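Local coordinates for glycoside Hydrolase Family 43_12 (PDB 7JVH), which probably hydrolyses arabinofuranosyl or xylosyl linkages in plant cell-wall polysaccharides as a family 43 glycoside hydrolase, at residues 130-133 with 134-138; 195-198 with 199-203; 271-274 with 275-279. One frame throughout, in Å; residues are numbered along the deposited sequence.

In the fold
The family 43 part of the chain is a five-bladed beta-propeller of four-stranded antiparallel sheets, and the three contacts sit on the connections within three successive blades. Contact 1 closes the tight hairpin between strands 120-129 and 134-142, the first two strands of the second blade. Contact 2 folds up the longer loop joining the middle strands, 184-190 and 203-210, of the third. Contact 3 turns the chain from strand 265-270 into the outermost strand 278-279 of the fourth. They follow in series without nesting or crossing; the nearest atoms of contacts 2 and 3 are about 11 Å apart, though Y274 of contact 3 packs against the blade that carries contact 2.

Contact 1 (130-133 with 134-138); sequences KYND and TFYMI
The side-chain amide of N132 comes up to the hydroxyl edge of the Y136 ring, the two flat groups nearly coplanar with their planes 11° apart. The Y136 ring also meets that of F178. The F135 ring meets Y128 and stands edge-to-face with Y74. Within the loop itself, K130 CG lies over one face of the Y131 ring, 4.0 Å above the plane. T134 opens the strand. Its OG1 sits beside its own backbone N (chi1 -50°), which turns the hydroxyl back to the loop, where it donates to N132 O at 2.5 Å. The hydroxyl comes from above the carbonyl plane, 52° out of it, and N132 O also takes a weak bond from K155 NZ. D133, with a left-handed backbone, and T134 both face N129: a G1 beta bulge at the loop end of the hairpin. The D133 carboxylate bonds Y128 OH through OD1, with a long, weak ion pair to K69. The hairpin end is thus pinned by side chains as well as by strand pairing: a buried threonine hydroxyl holds a turn carbonyl, and a tyrosine hydroxyl holds the aspartate of the bulge.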
ATOM      1  N   LYS A 130       4.259 -25.066   8.275  1.00 72.40           N
ATOM      2  CA  LYS A 130       3.479 -26.078   8.982  1.00 82.73           C
ATOM      3  C   LYS A 130       4.356 -27.063   9.744  1.00 87.59           C
ATOM      4  O   LYS A 130       3.888 -27.731  10.666  1.00 99.55           O
ATOM      5  CB  LYS A 130       2.555 -26.817   8.006  1.00 77.50           C
ATOM      6  CG  LYS A 130       3.270 -27.755   7.058  1.00 62.84           C
ATOM      7  CD  LYS A 130       2.313 -28.296   6.006  1.00 68.51           C
ATOM      8  CE  LYS A 130       3.064 -29.104   4.967  1.00 83.31           C
ATOM      9  NZ  LYS A 130       2.263 -30.182   4.309  1.00 90.10           N
ATOM     10  N   TYR A 131       5.635 -27.138   9.361  1.00 77.36           N
ATOM     11  CA  TYR A 131       6.591 -28.065   9.974  1.00 80.09           C
ATOM     12  C   TYR A 131       7.070 -27.597  11.348  1.00 78.15           C
ATOM     13  O   TYR A 131       7.361 -28.424  12.206  1.00 89.97           O
ATOM     14  CB  TYR A 131       7.774 -28.336   9.038  1.00 70.52           C
ATOM     15  CG  TYR A 131       7.350 -28.842   7.676  1.00 72.99           C
ATOM     16  CD1 TYR A 131       6.881 -30.153   7.503  1.00 72.41           C
ATOM     17  CD2 TYR A 131       7.375 -28.005   6.570  1.00 75.55           C
ATOM     18  CE1 TYR A 131       6.468 -30.604   6.265  1.00 70.10           C
ATOM     19  CE2 TYR A 131       6.984 -28.459   5.325  1.00 74.06           C
ATOM     20  CZ  TYR A 131       6.534 -29.758   5.178  1.00 74.98           C
ATOM     21  OH  TYR A 131       6.143 -30.207   3.940  1.00 73.47           O
ATOM     22  N   ASN A 132       7.147 -26.275  11.544  1.00 74.03           N
ATOM     23  CA  ASN A 132       7.449 -25.679  12.852  1.00 74.01           C
ATOM     24  C   ASN A 132       6.359 -24.708  13.344  1.00 72.69           C
ATOM     25  O   ASN A 132       6.605 -23.892  14.212  1.00 76.40           O
ATOM     26  CB  ASN A 132       8.826 -24.996  12.838  1.00 69.68           C
ATOM     27  CG  ASN A 132       8.838 -23.701  12.047  1.00 78.83           C
ATOM     28  OD1 ASN A 132       7.831 -23.302  11.469  1.00 75.69           O
ATOM     29  ND2 ASN A 132       9.987 -23.034  12.017  1.00 77.26           N
ATOM     30  N   ASP A 133       5.158 -24.819  12.767  1.00 63.58           N
ATOM     31  CA  ASP A 133       3.978 -24.064  13.171  1.00 68.01           C
ATOM     32  C   ASP A 133       4.307 -22.584  13.447  1.00 80.17           C
ATOM     33  O   ASP A 133       3.938 -22.030  14.489  1.00 91.53           O
ATOM     34  CB  ASP A 133       3.307 -24.744  14.386  1.00 68.23           C
ATOM     35  CG  ASP A 133       1.952 -24.158  14.743  1.00 80.84           C
ATOM     36  OD1 ASP A 133       1.300 -23.522  13.890  1.00 89.55           O
ATOM     37  OD2 ASP A 133       1.529 -24.350  15.900  1.00 73.98           O
ATOM     38  N   THR A 134       4.999 -21.949  12.491  1.00 71.99           N
ATOM     39  CA  THR A 134       5.538 -20.604  12.651  1.00 73.94           C
ATOM     40  C   THR A 134       5.266 -19.765  11.427  1.00 73.70           C
ATOM     41  O   THR A 134       5.383 -20.253  10.305  1.00 69.79           O
ATOM     42  CB  THR A 134       7.069 -20.607  12.890  1.00 72.31           C
ATOM     43  OG1 THR A 134       7.400 -21.534  13.937  1.00 65.47           O
ATOM     44  CG2 THR A 134       7.552 -19.205  13.291  1.00 74.29           C
ATOM     45  N   PHE A 135       4.913 -18.499  11.666  1.00 70.26           N
ATOM     46  CA  PHE A 135       4.700 -17.506  10.611  1.00 68.47           C
ATOM     47  C   PHE A 135       5.988 -16.703  10.352  1.00 69.58           C
ATOM     48  O   PHE A 135       6.825 -16.535  11.235  1.00 68.83           O
ATOM     49  CB  PHE A 135       3.544 -16.572  10.974  1.00 70.83           C
ATOM     50  CG  PHE A 135       2.187 -17.234  10.956  1.00 74.07           C
ATOM     51  CD1 PHE A 135       1.717 -17.943  12.070  1.00 67.57           C
ATOM     52  CD2 PHE A 135       1.371 -17.142   9.838  1.00 64.51           C
ATOM     53  CE1 PHE A 135       0.475 -18.546  12.052  1.00 63.78           C
ATOM     54  CE2 PHE A 135       0.125 -17.744   9.815  1.00 63.35           C
ATOM     55  CZ  PHE A 135      -0.325 -18.447  10.922  1.00 66.84           C
ATOM     56  N   TYR A 136       6.108 -16.200   9.119  1.00 70.21           N
ATOM     57  CA  TYR A 136       7.269 -15.468   8.614  1.00 68.54           C
ATOM     58  C   TYR A 136       6.782 -14.309   7.745  1.00 71.43           C
ATOM     59  O   TYR A 136       5.990 -14.507   6.827  1.00 78.29           O
ATOM     60  CB  TYR A 136       8.133 -16.397   7.760  1.00 62.05           C
ATOM     61  CG  TYR A 136       8.872 -17.464   8.531  1.00 64.83           C
ATOM     62  CD1 TYR A 136       8.294 -18.711   8.783  1.00 69.63           C
ATOM     63  CD2 TYR A 136      10.163 -17.235   8.988  1.00 65.27           C
ATOM     64  CE1 TYR A 136       8.977 -19.682   9.488  1.00 78.36           C
ATOM     65  CE2 TYR A 136      10.868 -18.210   9.690  1.00 64.69           C
ATOM     66  CZ  TYR A 136      10.268 -19.433   9.941  1.00 71.72           C
ATOM     67  OH  TYR A 136      10.939 -20.410  10.627  1.00 70.59           O
HETATM   68  N   MSE A 137       7.245 -13.098   8.055  1.00 56.81           N
HETATM   69  CA  MSE A 137       7.065 -11.955   7.173  1.00 62.33           C
HETATM   70  C   MSE A 137       8.448 -11.481   6.730  1.00 72.25           C
HETATM   71  O   MSE A 137       9.214 -10.957   7.539  1.00 85.15           O
HETATM   72  CB  MSE A 137       6.293 -10.845   7.897  1.00 56.40           C
HETATM   73  CG  MSE A 137       5.622  -9.854   6.971  1.00 60.37           C
HETATM   74 SE   MSE A 137       6.911  -8.714   6.051  1.00 65.96          SE
HETATM   75  CE  MSE A 137       6.791  -9.403   4.278  1.00 60.93           C
ATOM     76  N   ILE A 138       8.762 -11.688   5.446  1.00 58.07           N
ATOM     77  CA  ILE A 138      10.070 -11.359   4.903  1.00 66.49           C
ATOM     78  C   ILE A 138       9.971 -10.277   3.810  1.00 65.28           C
ATOM     79  O   ILE A 138       9.155 -10.368   2.901  1.00 66.90           O
ATOM     80  CB  ILE A 138      10.783 -12.628   4.370  1.00 57.05           C
ATOM     81  CG1 ILE A 138      12.245 -12.335   4.047  1.00 57.08           C
ATOM     82  CG2 ILE A 138      10.084 -13.188   3.144  1.00 50.39           C
ATOM     83  CD1 ILE A 138      13.034 -13.578   3.654  1.00 68.95           C
TER

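Contact 2 (195-198 with 199-203); sequences PLYG and PNHRC
A type I beta turn from G198 to H201 ends the loop between strands 184-190 and 203-210 of a propeller blade, and Y197 and H201 pack against each other beside it. The turn is closed by H201 N donating to G198 O at 3.2 Å. At the backbone angles of G198 a CB would press on the carbonyl O of Y197 and also collide with P199 CD, so glycine fits here; P199 takes the first corner. H201 points back at the preceding residues. Its CG is anti to the backbone N (chi1 -179°), which brings the edge of the imidazole up to the backbone of P195 and L196. There ND1 accepts from L196 N at 3.1 Å, in the ring plane and fairly straight at 162°, while L196 CB and CG run alongside the imidazole. NE2 bonds N226 OD1 on strand 215-226, so the ring is fixed at both nitrogens; this is consistent with the proton residing on NE2. Y197 crosses the histidine side chain at about a right angle, yet the two rings form an offset, near-parallel pair, planes 16° apart, with centroids 4.9 Å apart and little overlap. What covers the tyrosine is the methylene instead. Y197 OH goes on to P235 O, and the loop is thereby moored to a second loop. H201 CB makes a CH-pi contact over the Y197 face, 3.6 Å from the ring centroid.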
ATOM      1  N   PRO A 195      25.658  -7.673 -16.572  1.00 76.76           N
ATOM      2  CA  PRO A 195      24.510  -7.101 -17.289  1.00 80.54           C
ATOM      3  C   PRO A 195      24.615  -7.146 -18.816  1.00 89.71           C
ATOM      4  O   PRO A 195      25.593  -6.672 -19.374  1.00 96.75           O
ATOM      5  CB  PRO A 195      24.473  -5.645 -16.793  1.00 78.74           C
ATOM      6  CG  PRO A 195      25.129  -5.694 -15.441  1.00 72.00           C
ATOM      7  CD  PRO A 195      26.168  -6.794 -15.509  1.00 75.04           C
ATOM      8  N   LEU A 196      23.597  -7.723 -19.470  1.00 82.99           N
ATOM      9  CA  LEU A 196      23.565  -7.937 -20.914  1.00 68.40           C
ATOM     10  C   LEU A 196      22.774  -6.867 -21.672  1.00 74.10           C
ATOM     11  O   LEU A 196      22.918  -6.744 -22.891  1.00 73.41           O
ATOM     12  CB  LEU A 196      23.006  -9.324 -21.228  1.00 65.26           C
ATOM     13  CG  LEU A 196      23.908 -10.514 -20.907  1.00 67.69           C
ATOM     14  CD1 LEU A 196      23.287 -11.798 -21.401  1.00 77.74           C
ATOM     15  CD2 LEU A 196      25.302 -10.336 -21.474  1.00 67.86           C
ATOM     16  N   TYR A 197      21.932  -6.107 -20.956  1.00 69.89           N
ATOM     17  CA  TYR A 197      21.102  -5.055 -21.561  1.00 68.28           C
ATOM     18  C   TYR A 197      20.668  -3.964 -20.575  1.00 71.59           C
ATOM     19  O   TYR A 197      19.518  -3.492 -20.609  1.00 75.25           O
ATOM     20  CB  TYR A 197      19.869  -5.659 -22.265  1.00 76.65           C
ATOM     21  CG  TYR A 197      18.994  -6.548 -21.404  1.00 72.36           C
ATOM     22  CD1 TYR A 197      19.235  -7.918 -21.321  1.00 67.37           C
ATOM     23  CD2 TYR A 197      17.906  -6.027 -20.698  1.00 65.75           C
ATOM     24  CE1 TYR A 197      18.437  -8.744 -20.545  1.00 66.80           C
ATOM     25  CE2 TYR A 197      17.097  -6.841 -19.922  1.00 65.04           C
ATOM     26  CZ  TYR A 197      17.368  -8.208 -19.851  1.00 68.51           C
ATOM     27  OH  TYR A 197      16.594  -9.054 -19.082  1.00 66.34           O
ATOM     28  N   GLY A 198      21.596  -3.555 -19.705  1.00 55.17           N
ATOM     29  CA  GLY A 198      21.403  -2.423 -18.831  1.00 54.57           C
ATOM     30  C   GLY A 198      20.813  -2.831 -17.487  1.00 62.84           C
ATOM     31  O   GLY A 198      20.728  -4.018 -17.170  1.00 56.27           O
ATOM     32  N   PRO A 199      20.425  -1.844 -16.648  1.00 62.10           N
ATOM     33  CA  PRO A 199      19.830  -2.138 -15.341  1.00 58.97           C
ATOM     34  C   PRO A 199      18.538  -2.989 -15.335  1.00 64.58           C
ATOM     35  O   PRO A 199      18.218  -3.542 -14.278  1.00 71.15           O
ATOM     36  CB  PRO A 199      19.548  -0.744 -14.746  1.00 54.12           C
ATOM     37  CG  PRO A 199      19.970   0.281 -15.753  1.00 48.94           C
ATOM     38  CD  PRO A 199      20.609  -0.407 -16.922  1.00 54.29           C
ATOM     39  N   ASN A 200      17.808  -3.069 -16.453  1.00 65.16           N
ATOM     40  CA  ASN A 200      16.569  -3.873 -16.483  1.00 71.41           C
ATOM     41  C   ASN A 200      16.844  -5.367 -16.430  1.00 67.21           C
ATOM     42  O   ASN A 200      15.983  -6.142 -16.035  1.00 62.59           O
ATOM     43  CB  ASN A 200      15.680  -3.565 -17.712  1.00 68.36           C
ATOM     44  CG  ASN A 200      15.055  -2.185 -17.664  1.00 60.59           C
ATOM     45  OD1 ASN A 200      14.942  -1.570 -16.608  1.00 51.30           O
ATOM     46  ND2 ASN A 200      14.662  -1.689 -18.826  1.00 59.13           N
ATOM     47  N   HIS A 201      18.053  -5.763 -16.839  1.00 62.32           N
ATOM     48  CA  HIS A 201      18.482  -7.145 -16.701  1.00 62.10           C
ATOM     49  C   HIS A 201      18.615  -7.486 -15.210  1.00 63.82           C
ATOM     50  O   HIS A 201      19.411  -6.888 -14.495  1.00 60.76           O
ATOM     51  CB  HIS A 201      19.798  -7.393 -17.430  1.00 58.75           C
ATOM     52  CG  HIS A 201      20.267  -8.806 -17.345  1.00 61.27           C
ATOM     53  ND1 HIS A 201      21.521  -9.202 -17.747  1.00 67.72           N
ATOM     54  CD2 HIS A 201      19.651  -9.916 -16.884  1.00 68.06           C
ATOM     55  CE1 HIS A 201      21.648 -10.500 -17.552  1.00 71.91           C
ATOM     56  NE2 HIS A 201      20.528 -10.958 -17.033  1.00 71.42           N
ATOM     57  N   ARG A 202      17.793  -8.441 -14.762  1.00 57.03           N
ATOM     58  CA  ARG A 202      17.787  -8.912 -13.392  1.00 46.05           C
ATOM     59  C   ARG A 202      17.733 -10.431 -13.359  1.00 55.13           C
ATOM     60  O   ARG A 202      17.610 -11.083 -14.407  1.00 50.28           O
ATOM     61  CB  ARG A 202      16.585  -8.311 -12.657  1.00 53.37           C
ATOM     62  CG  ARG A 202      16.691  -6.808 -12.420  1.00 50.58           C
ATOM     63  CD  ARG A 202      17.925  -6.302 -11.680  1.00 55.52           C
ATOM     64  NE  ARG A 202      17.786  -6.434 -10.232  1.00 56.35           N
ATOM     65  CZ  ARG A 202      18.277  -5.597  -9.327  1.00 69.05           C
ATOM     66  NH1 ARG A 202      18.980  -4.513  -9.686  1.00 67.09           N
ATOM     67  NH2 ARG A 202      18.108  -5.884  -8.037  1.00 66.55           N
ATOM     68  N   CYS A 203      17.845 -10.985 -12.146  1.00 52.66           N
ATOM     69  CA  CYS A 203      17.998 -12.419 -11.920  1.00 54.85           C
ATOM     70  C   CYS A 203      17.151 -12.875 -10.771  1.00 51.98           C
ATOM     71  O   CYS A 203      16.878 -12.103  -9.857  1.00 56.67           O
ATOM     72  CB  CYS A 203      19.458 -12.740 -11.534  1.00 68.89           C
ATOM     73  SG  CYS A 203      20.620 -12.520 -12.866  1.00 74.11           S
TER

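Contact 3 (271-274 with 275-279); sequences DNIY and GPYEP
G275 closes a beta turn that begins at N272, in the hairpin between strands 265-270 and 278-279 at the outer edge of a propeller blade. Its N donates to N272 O at 2.7 Å, bent at 143°; I273 and Y274 hold the two corners with angles near those of a type I turn. The turn is also tied to the preceding blade: Y274 OH bonds T220 O, Y274 O takes K222 NZ, and the Y274 side chain touches I206 and E208. N272 also folds its side chain over this turn. A chi1 of 160° sets CG roughly opposite the backbone N, and OD1 reaches forward to Y274 N at 2.8 Å in a weak bond of the Asx-turn kind, while N272 CB packs against G275 CA at 3.8 Å. P276 follows in an extended conformation and leads the chain out of the turn. Y277, just before pairing resumes at E278 with a backbone bond to K269, then reaches back over the bend, lying alongside I273 and pointing the same way. The Y277 ring is buried, with F268 and A270 of the neighbouring strand and Y250 and L252 of strand 249-255 around it, and I273 also rests on Y250. Within the hairpin the tyrosine hydroxyl is the clasp: Y277 OH donates to I273 O at 2.6 Å, the oxygen lying at the ring edge near its plane, with I273 CD1 3.8 Å from the same hydroxyl.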
ATOM      1  N   ASP A 271      12.077 -30.136 -11.675  1.00 59.51           N
ATOM      2  CA  ASP A 271      11.994 -31.422 -10.986  1.00 65.56           C
ATOM      3  C   ASP A 271      12.764 -31.443  -9.665  1.00 63.35           C
ATOM      4  O   ASP A 271      12.702 -32.424  -8.924  1.00 64.29           O
ATOM      5  CB  ASP A 271      12.502 -32.543 -11.889  1.00 63.84           C
ATOM      6  CG  ASP A 271      11.644 -32.726 -13.134  1.00 72.44           C
ATOM      7  OD1 ASP A 271      10.401 -32.562 -13.080  1.00 74.61           O
ATOM      8  OD2 ASP A 271      12.211 -33.042 -14.192  1.00 75.09           O
ATOM      9  N   ASN A 272      13.489 -30.353  -9.388  1.00 72.06           N
ATOM     10  CA  ASN A 272      14.367 -30.209  -8.225  1.00 71.37           C
ATOM     11  C   ASN A 272      14.433 -28.738  -7.780  1.00 76.06           C
ATOM     12  O   ASN A 272      14.338 -27.824  -8.611  1.00 81.06           O
ATOM     13  CB  ASN A 272      15.749 -30.781  -8.584  1.00 70.62           C
ATOM     14  CG  ASN A 272      16.872 -30.286  -7.690  1.00 83.63           C
ATOM     15  OD1 ASN A 272      17.468 -29.246  -7.955  1.00 85.01           O
ATOM     16  ND2 ASN A 272      17.228 -31.070  -6.676  1.00 91.49           N
ATOM     17  N   ILE A 273      14.587 -28.509  -6.470  1.00 67.34           N
ATOM     18  CA  ILE A 273      14.540 -27.155  -5.920  1.00 66.14           C
ATOM     19  C   ILE A 273      15.528 -26.197  -6.604  1.00 73.31           C
ATOM     20  O   ILE A 273      15.203 -25.032  -6.834  1.00 59.84           O
ATOM     21  CB  ILE A 273      14.764 -27.141  -4.389  1.00 65.93           C
ATOM     22  CG1 ILE A 273      14.560 -25.724  -3.813  1.00 63.72           C
ATOM     23  CG2 ILE A 273      16.158 -27.637  -4.023  1.00 61.88           C
ATOM     24  CD1 ILE A 273      13.189 -25.144  -4.100  1.00 53.92           C
ATOM     25  N   TYR A 274      16.732 -26.704  -6.902  1.00 68.46           N
ATOM     26  CA  TYR A 274      17.775 -25.974  -7.635  1.00 66.46           C
ATOM     27  C   TYR A 274      17.673 -26.249  -9.133  1.00 85.94           C
ATOM     28  O   TYR A 274      18.333 -25.588  -9.938  1.00 84.03           O
ATOM     29  CB  TYR A 274      19.170 -26.426  -7.182  1.00 65.27           C
ATOM     30  CG  TYR A 274      19.609 -25.934  -5.822  1.00 59.43           C
ATOM     31  CD1 TYR A 274      20.001 -24.615  -5.643  1.00 61.13           C
ATOM     32  CD2 TYR A 274      19.669 -26.791  -4.726  1.00 61.28           C
ATOM     33  CE1 TYR A 274      20.429 -24.148  -4.415  1.00 72.24           C
ATOM     34  CE2 TYR A 274      20.084 -26.341  -3.484  1.00 70.29           C
ATOM     35  CZ  TYR A 274      20.467 -25.015  -3.332  1.00 78.46           C
ATOM     36  OH  TYR A 274      20.888 -24.546  -2.096  1.00 79.45           O
ATOM     37  N   GLY A 275      16.855 -27.253  -9.483  1.00105.99           N
ATOM     38  CA  GLY A 275      16.913 -27.956 -10.762  1.00106.66           C
ATOM     39  C   GLY A 275      16.635 -26.905 -11.822  1.00103.36           C
ATOM     40  O   GLY A 275      16.153 -25.822 -11.483  1.00115.21           O
ATOM     41  N   PRO A 276      16.933 -27.179 -13.111  1.00 68.51           N
ATOM     42  CA  PRO A 276      16.691 -26.187 -14.157  1.00 64.43           C
ATOM     43  C   PRO A 276      15.203 -25.835 -14.175  1.00 70.87           C
ATOM     44  O   PRO A 276      14.370 -26.730 -14.180  1.00 80.41           O
ATOM     45  CB  PRO A 276      17.152 -26.886 -15.441  1.00 57.34           C
ATOM     46  CG  PRO A 276      17.271 -28.332 -15.099  1.00 58.72           C
ATOM     47  CD  PRO A 276      17.460 -28.450 -13.619  1.00 58.95           C
ATOM     48  N   TYR A 277      14.892 -24.537 -14.111  1.00 59.77           N
ATOM     49  CA  TYR A 277      13.522 -24.050 -14.161  1.00 56.55           C
ATOM     50  C   TYR A 277      13.240 -23.636 -15.588  1.00 62.09           C
ATOM     51  O   TYR A 277      13.912 -22.757 -16.109  1.00 74.33           O
ATOM     52  CB  TYR A 277      13.337 -22.861 -13.214  1.00 50.88           C
ATOM     53  CG  TYR A 277      13.217 -23.265 -11.767  1.00 51.10           C
ATOM     54  CD1 TYR A 277      11.972 -23.561 -11.200  1.00 58.93           C
ATOM     55  CD2 TYR A 277      14.333 -23.358 -10.967  1.00 51.99           C
ATOM     56  CE1 TYR A 277      11.864 -23.936  -9.871  1.00 50.86           C
ATOM     57  CE2 TYR A 277      14.235 -23.729  -9.640  1.00 52.32           C
ATOM     58  CZ  TYR A 277      13.008 -24.020  -9.094  1.00 67.65           C
ATOM     59  OH  TYR A 277      12.915 -24.398  -7.772  1.00 78.46           O
ATOM     60  N   GLU A 278      12.265 -24.297 -16.224  1.00 69.55           N
ATOM     61  CA  GLU A 278      11.854 -24.001 -17.596  1.00 71.87           C
ATOM     62  C   GLU A 278      10.523 -23.259 -17.605  1.00 70.89           C
ATOM     63  O   GLU A 278       9.614 -23.608 -16.854  1.00 66.25           O
ATOM     64  CB  GLU A 278      11.705 -25.285 -18.421  1.00 72.77           C
ATOM     65  CG  GLU A 278      12.945 -26.172 -18.456  1.00 76.22           C
ATOM     66  CD  GLU A 278      14.143 -25.533 -19.144  1.00 81.99           C
ATOM     67  OE1 GLU A 278      14.030 -24.406 -19.666  1.00 99.58           O
ATOM     68  OE2 GLU A 278      15.225 -26.150 -19.152  1.00 90.25           O
ATOM     69  N   PRO A 279      10.370 -22.224 -18.466  1.00 66.49           N
ATOM     70  CA  PRO A 279       9.095 -21.510 -18.581  1.00 59.60           C
ATOM     71  C   PRO A 279       8.050 -22.316 -19.362  1.00 64.62           C
ATOM     72  O   PRO A 279       8.372 -22.940 -20.377  1.00 56.56           O
ATOM     73  CB  PRO A 279       9.469 -20.257 -19.372  1.00 52.37           C
ATOM     74  CG  PRO A 279      10.697 -20.646 -20.158  1.00 58.06           C
ATOM     75  CD  PRO A 279      11.405 -21.723 -19.384  1.00 49.68           C
TER